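Local atomic coordinates of peptidase M42 (PDB entry 5DS0), a protein that probably acts as a metal-dependent aminopeptidase of the M42 (TET) family, trimming residues from the N-termini of peptides within a twelve-subunit assembly. Residues 276-281 with 344-349. Sequence-based numbering, arbitrary orientation.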
ATOM      1  N   LYS C 276     -13.174  36.317  32.636  1.00 39.88           N
ATOM      2  CA  LYS C 276     -12.793  34.975  33.048  1.00 41.44           C
ATOM      3  C   LYS C 276     -12.379  34.963  34.518  1.00 41.95           C
ATOM      4  O   LYS C 276     -12.835  34.118  35.284  1.00 40.86           O
ATOM      5  CB  LYS C 276     -11.646  34.434  32.186  1.00 42.91           C
ATOM      6  CG  LYS C 276     -11.231  33.006  32.530  1.00 43.96           C
ATOM      7  CD  LYS C 276      -9.929  32.606  31.867  1.00 45.36           C
ATOM      8  CE  LYS C 276      -8.707  33.093  32.639  1.00 48.07           C
ATOM      9  NZ  LYS C 276      -7.451  32.705  31.927  1.00 48.50           N
ATOM     10  N   GLU C 277     -11.511  35.896  34.897  1.00 43.62           N
ATOM     11  CA  GLU C 277     -11.019  35.965  36.264  1.00 45.89           C
ATOM     12  C   GLU C 277     -12.178  36.233  37.225  1.00 44.01           C
ATOM     13  O   GLU C 277     -12.224  35.682  38.329  1.00 43.93           O
ATOM     14  CB  GLU C 277      -9.914  37.033  36.408  1.00 49.65           C
ATOM     15  CG  GLU C 277      -8.643  36.779  35.606  1.00 54.48           C
ATOM     16  CD  GLU C 277      -8.016  35.378  35.804  1.00 62.38           C
ATOM     17  OE1 GLU C 277      -8.196  34.737  36.886  1.00 68.19           O
ATOM     18  OE2 GLU C 277      -7.321  34.901  34.859  1.00 66.75           O
ATOM     19  N   PHE C 278     -13.106  37.071  36.789  1.00 40.94           N
ATOM     20  CA  PHE C 278     -14.278  37.406  37.569  1.00 40.80           C
ATOM     21  C   PHE C 278     -15.095  36.171  37.914  1.00 39.90           C
ATOM     22  O   PHE C 278     -15.440  35.942  39.076  1.00 41.20           O
ATOM     23  CB  PHE C 278     -15.120  38.409  36.781  1.00 41.24           C
ATOM     24  CG  PHE C 278     -16.457  38.731  37.400  1.00 41.94           C
ATOM     25  CD1 PHE C 278     -16.559  39.634  38.453  1.00 42.33           C
ATOM     26  CD2 PHE C 278     -17.624  38.153  36.901  1.00 41.70           C
ATOM     27  CE1 PHE C 278     -17.791  39.942  39.006  1.00 43.05           C
ATOM     28  CE2 PHE C 278     -18.860  38.459  37.453  1.00 42.16           C
ATOM     29  CZ  PHE C 278     -18.942  39.355  38.507  1.00 42.94           C
ATOM     30  N   VAL C 279     -15.374  35.351  36.917  1.00 38.55           N
ATOM     31  CA  VAL C 279     -16.137  34.125  37.139  1.00 37.76           C
ATOM     32  C   VAL C 279     -15.396  33.158  38.077  1.00 37.19           C
ATOM     33  O   VAL C 279     -15.991  32.591  38.987  1.00 37.20           O
ATOM     34  CB  VAL C 279     -16.452  33.419  35.809  1.00 37.12           C
ATOM     35  CG1 VAL C 279     -17.169  32.098  36.056  1.00 37.39           C
ATOM     36  CG2 VAL C 279     -17.302  34.316  34.926  1.00 36.99           C
ATOM     37  N   ILE C 280     -14.101  32.984  37.859  1.00 36.73           N
ATOM     38  CA  ILE C 280     -13.311  32.109  38.705  1.00 37.81           C
ATOM     39  C   ILE C 280     -13.405  32.536  40.169  1.00 39.76           C
ATOM     40  O   ILE C 280     -13.549  31.680  41.053  1.00 40.75           O
ATOM     41  CB  ILE C 280     -11.833  32.050  38.253  1.00 37.29           C
ATOM     42  CG1 ILE C 280     -11.724  31.246  36.954  1.00 36.55           C
ATOM     43  CG2 ILE C 280     -10.955  31.392  39.304  1.00 37.44           C
ATOM     44  CD1 ILE C 280     -10.422  31.440  36.210  1.00 36.88           C
ATOM     45  N   ASN C 281     -13.346  33.846  40.418  1.00 40.68           N
ATOM     46  CA  ASN C 281     -13.385  34.374  41.786  1.00 41.89           C
ATOM     47  C   ASN C 281     -14.765  34.296  42.399  1.00 41.43           C
ATOM     48  O   ASN C 281     -14.908  33.910  43.557  1.00 42.52           O
ATOM     49  CB  ASN C 281     -12.887  35.809  41.841  1.00 43.63           C
ATOM     50  CG  ASN C 281     -11.422  35.926  41.460  1.00 46.66           C
ATOM     51  OD1 ASN C 281     -10.654  34.955  41.517  1.00 48.16           O
ATOM     52  ND2 ASN C 281     -11.024  37.117  41.035  1.00 49.78           N
ATOM     53  N   ILE C 344     -26.509  32.821  38.943  1.00 38.34           N
ATOM     54  CA  ILE C 344     -27.172  33.770  39.819  1.00 38.11           C
ATOM     55  C   ILE C 344     -26.158  34.669  40.529  1.00 38.08           C
ATOM     56  O   ILE C 344     -26.293  35.891  40.510  1.00 37.72           O
ATOM     57  CB  ILE C 344     -28.079  33.043  40.825  1.00 38.98           C
ATOM     58  CG1 ILE C 344     -29.318  32.497  40.097  1.00 38.92           C
ATOM     59  CG2 ILE C 344     -28.508  33.968  41.952  1.00 40.14           C
ATOM     60  CD1 ILE C 344     -30.165  31.534  40.902  1.00 39.70           C
ATOM     61  N   GLU C 345     -25.134  34.069  41.132  1.00 38.11           N
ATOM     62  CA  GLU C 345     -24.106  34.846  41.815  1.00 38.63           C
ATOM     63  C   GLU C 345     -23.442  35.837  40.876  1.00 37.63           C
ATOM     64  O   GLU C 345     -23.103  36.943  41.273  1.00 38.07           O
ATOM     65  CB  GLU C 345     -23.036  33.938  42.421  1.00 39.39           C
ATOM     66  CG  GLU C 345     -23.517  32.993  43.507  1.00 40.96           C
ATOM     67  CD  GLU C 345     -24.388  33.671  44.541  1.00 42.81           C
ATOM     68  OE1 GLU C 345     -23.903  34.588  45.243  1.00 44.35           O
ATOM     69  OE2 GLU C 345     -25.551  33.259  44.676  1.00 43.59           O
ATOM     70  N   LEU C 346     -23.216  35.430  39.638  1.00 37.37           N
ATOM     71  CA  LEU C 346     -22.582  36.312  38.660  1.00 37.43           C
ATOM     72  C   LEU C 346     -23.483  37.493  38.376  1.00 37.49           C
ATOM     73  O   LEU C 346     -23.051  38.640  38.453  1.00 38.35           O
ATOM     74  CB  LEU C 346     -22.302  35.575  37.358  1.00 36.93           C
ATOM     75  CG  LEU C 346     -21.278  34.450  37.445  1.00 37.63           C
ATOM     76  CD1 LEU C 346     -21.265  33.688  36.137  1.00 37.48           C
ATOM     77  CD2 LEU C 346     -19.894  34.982  37.751  1.00 38.43           C
ATOM     78  N   ILE C 347     -24.736  37.205  38.072  1.00 36.98           N
ATOM     79  CA  ILE C 347     -25.695  38.247  37.749  1.00 37.86           C
ATOM     80  C   ILE C 347     -25.865  39.251  38.895  1.00 38.83           C
ATOM     81  O   ILE C 347     -25.985  40.447  38.656  1.00 39.35           O
ATOM     82  CB  ILE C 347     -27.049  37.618  37.355  1.00 38.06           C
ATOM     83  CG1 ILE C 347     -26.912  36.929  36.004  1.00 37.37           C
ATOM     84  CG2 ILE C 347     -28.158  38.658  37.279  1.00 38.96           C
ATOM     85  CD1 ILE C 347     -27.995  35.922  35.739  1.00 37.61           C
ATOM     86  N   LYS C 348     -25.905  38.759  40.130  1.00 39.89           N
ATOM     87  CA  LYS C 348     -25.963  39.631  41.296  1.00 41.11           C
ATOM     88  C   LYS C 348     -24.872  40.691  41.282  1.00 41.03           C
ATOM     89  O   LYS C 348     -25.131  41.838  41.632  1.00 40.70           O
ATOM     90  CB  LYS C 348     -25.862  38.819  42.586  1.00 42.89           C
ATOM     91  CG  LYS C 348     -27.192  38.230  43.040  1.00 44.90           C
ATOM     92  CD  LYS C 348     -27.094  37.219  44.183  1.00 46.63           C
ATOM     93  CE  LYS C 348     -26.728  37.877  45.489  1.00 48.20           C
ATOM     94  NZ  LYS C 348     -26.176  36.863  46.425  1.00 50.42           N
ATOM     95  N   ARG C 349     -23.669  40.319  40.839  1.00 41.46           N
ATOM     96  CA  ARG C 349     -22.493  41.185  40.934  1.00 42.57           C
ATOM     97  C   ARG C 349     -22.105  41.931  39.654  1.00 42.11           C
ATOM     98  O   ARG C 349     -21.153  42.716  39.650  1.00 41.93           O
ATOM     99  CB  ARG C 349     -21.299  40.366  41.401  1.00 44.27           C
ATOM    100  CG  ARG C 349     -21.396  39.888  42.836  1.00 47.27           C
ATOM    101  CD  ARG C 349     -20.341  38.818  43.115  1.00 50.02           C
ATOM    102  NE  ARG C 349     -20.421  38.286  44.472  1.00 54.15           N
ATOM    103  CZ  ARG C 349     -21.378  37.475  44.924  1.00 56.59           C
ATOM    104  NH1 ARG C 349     -22.381  37.074  44.137  1.00 56.50           N
ATOM    105  NH2 ARG C 349     -21.343  37.067  46.186  1.00 58.98           N
TER
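F278 reaches from helix 273-285 to L346 and R349 near the end of helix 333-349; the axes of segments 276-281 and 344-349 approach to 10.5 Å, with their N-to-C directions 120° apart. With CG anti to the backbone N (chi1 173°), the ring extends toward helix 333-349, and CE2 of F278 comes to 3.6 Å from CD2 of L346, the two side chains lying alongside each other and pointing opposite ways. At the ring's edge, CZ of F278 lies 3.9 Å from CB of R349. A long, flat aromatic suits this wide spacing; its ring also meets F358 edge-to-face. One residue on, V279 is compact and branched: its CG2 sits 3.9 Å from CD2 of L346, while the side chain also packs on L262 of strand 261-263. L346, buried, thus offers one methyl to both neighbours, and V282, farther along helix 273-285, also touches L346 and R349. R349 meets the phenyl ring through CB. Its NH1 turns back within its own helix, donating to E345 O at 3.0 Å. NH1 also makes a salt-bridge hydrogen bond to E345 OE1, from above the carboxylate plane. Cohesion between the helices here is therefore apolar, while R349 and, more weakly, K348 pair with E345 within their own segment.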